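Local coordinates for putative ABC transporter, periplasmic binding protein, amino acid (Neisseria gonorrhoeae, PDB 2YJP) that binds L-cysteine as a periplasmic solute receptor and probably delivers it to an ABC transporter for uptake, at residues 260-264 with 265-269. The protein carries 1 engineered substitution. Residues are numbered along the deposited sequence; the frame is centred on the assembly and turned at random.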
loop_
_atom_site.group_PDB
_atom_site.type_symbol
_atom_site.label_atom_id
_atom_site.label_comp_id
_atom_site.label_asym_id
_atom_site.label_seq_id
_atom_site.Cartn_x
_atom_site.Cartn_y
_atom_site.Cartn_z
ATOM N N ALA A 260 5.854 -18.986 4.880
ATOM C CA ALA A 260 5.183 -20.203 4.383
ATOM C C ALA A 260 4.446 -19.887 3.082
ATOM O O ALA A 260 4.424 -20.730 2.180
ATOM C CB ALA A 260 4.232 -20.827 5.414
ATOM N N MET A 261 3.901 -18.680 2.986
ATOM C CA MET A 261 3.166 -18.268 1.772
ATOM C C MET A 261 4.033 -18.062 0.543
ATOM O O MET A 261 3.569 -18.311 -0.584
ATOM C CB MET A 261 2.333 -17.023 2.007
ATOM C CG MET A 261 1.092 -17.280 2.792
ATOM S SD MET A 261 0.458 -15.665 3.286
ATOM C CE MET A 261 -1.221 -15.989 3.550
ATOM N N LYS A 262 5.262 -17.591 0.778
ATOM C CA LYS A 262 6.327 -17.558 -0.241
ATOM C C LYS A 262 6.681 -18.964 -0.727
ATOM O O LYS A 262 6.856 -19.186 -1.907
ATOM C CB LYS A 262 7.562 -16.828 0.298
ATOM C CG LYS A 262 7.320 -15.329 0.537
ATOM C CD LYS A 262 8.531 -14.681 1.176
ATOM C CE LYS A 262 8.296 -13.171 1.387
ATOM N NZ LYS A 262 9.476 -12.584 2.172
ATOM N N LYS A 263 6.756 -19.918 0.180
ATOM C CA LYS A 263 7.245 -21.250 -0.166
ATOM C C LYS A 263 6.186 -22.093 -0.850
ATOM O O LYS A 263 6.499 -22.824 -1.771
ATOM C CB LYS A 263 7.778 -21.993 1.075
ATOM C CG LYS A 263 9.291 -21.784 1.363
ATOM C CD LYS A 263 9.717 -22.413 2.726
ATOM C CE LYS A 263 11.065 -23.144 2.634
ATOM N NZ LYS A 263 11.286 -24.283 3.620
ATOM N N ASP A 264 4.935 -21.984 -0.400
ATOM C CA ASP A 264 3.859 -22.844 -0.877
ATOM C C ASP A 264 2.975 -22.311 -2.013
ATOM O O ASP A 264 2.012 -22.959 -2.384
ATOM C CB ASP A 264 2.991 -23.353 0.297
ATOM C CG ASP A 264 2.084 -22.244 0.943
ATOM O OD1 ASP A 264 1.562 -21.298 0.462
ATOM O OD2 ASP A 264 1.814 -22.230 2.070
ATOM N N GLY A 265 3.276 -21.143 -2.562
ATOM C CA GLY A 265 2.550 -20.652 -3.733
ATOM C C GLY A 265 1.409 -19.711 -3.440
ATOM O O GLY A 265 0.892 -19.103 -4.356
ATOM N N ARG A 266 1.011 -19.554 -2.174
ATOM C CA ARG A 266 -0.078 -18.633 -1.832
ATOM C C ARG A 266 0.173 -17.195 -2.179
ATOM O O ARG A 266 -0.751 -16.523 -2.621
ATOM C CB ARG A 266 -0.501 -18.755 -0.363
ATOM C CG ARG A 266 -1.423 -20.024 -0.162
ATOM C CD ARG A 266 -1.761 -20.355 1.309
ATOM N NE ARG A 266 -0.563 -20.465 2.097
ATOM C CZ ARG A 266 -0.486 -20.357 3.423
ATOM N NH1 ARG A 266 -1.528 -20.118 4.137
ATOM N NH2 ARG A 266 0.633 -20.485 4.062
ATOM N N LEU A 267 1.397 -16.707 -1.980
ATOM C CA LEU A 267 1.772 -15.360 -2.453
ATOM C C LEU A 267 1.746 -15.240 -3.982
ATOM O O LEU A 267 1.167 -14.314 -4.522
ATOM C CB LEU A 267 3.127 -14.911 -1.873
ATOM C CG LEU A 267 3.411 -13.415 -2.062
ATOM C CD1 LEU A 267 2.481 -12.529 -1.207
ATOM C CD2 LEU A 267 4.856 -13.132 -1.713
ATOM N N LYS A 268 2.320 -16.218 -4.676
ATOM C CA LYS A 268 2.250 -16.256 -6.140
ATOM C C LYS A 268 0.775 -16.296 -6.642
ATOM O O LYS A 268 0.400 -15.548 -7.563
ATOM C CB LYS A 268 3.112 -17.410 -6.686
ATOM C CG LYS A 268 3.197 -17.560 -8.222
ATOM C CD LYS A 268 4.202 -16.562 -8.894
ATOM C CE LYS A 268 4.921 -17.223 -10.122
ATOM N NZ LYS A 268 4.256 -16.976 -11.457
ATOM N N ALA A 269 -0.061 -17.114 -5.998
ATOM C CA ALA A 269 -1.500 -17.168 -6.324
ATOM C C ALA A 269 -2.218 -15.797 -6.151
ATOM O O ALA A 269 -2.961 -15.331 -7.038
ATOM C CB ALA A 269 -2.218 -18.317 -5.558
#
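D264 OD1 takes two N-H groups from R266. The side-chain bond, R266 NE to D264 OD1, is 2.8 Å long and belongs to a salt bridge. It reaches the oxygen on its syn side, slightly out of the carboxylate plane. The second bond comes from the backbone, R266 N to D264 OD1 at 3.2 Å, and uses the anti lone pair. D264 CG stands between its own backbone N and carbonyl carbon (chi1 71°), which turns the carboxylate toward the start of the next helix. D264 OD2 receives two weak, bent bonds, from R266 NE and R266 NH2. The carboxylate and guanidinium planes are 49° apart, so the pair is not a flat two-pronged bridge. The R266 chain bends at chi3 (-54°), which swings the guanidinium back over M261. M261 CG packs against one guanidinium face, 3.5 Å from R266 CZ. A260 CB lies at the guanidinium edge. R266 NH1 forms a second salt bridge, to D91 on helix 80-93.

G265 sits at the junction of helices 248-264 and 266-274. Its positive phi turns the chain between them. M261 O is reused across this turn: L267 N donates to it nearly straight at 3.0 Å, and G265 N only weakly. K262 CG runs beside L267 CD2 at 4.0 Å, and L267 also packs on F80 and I84 of helix 80-93.

A glycine with positive phi joins two consecutive helices here, at a turn away from the cysteine pocket. R266 shares its charge between D264 and D91, so the turn is tied electrostatically to helix 80-93, and both carboxylates are probably stabilised as anions.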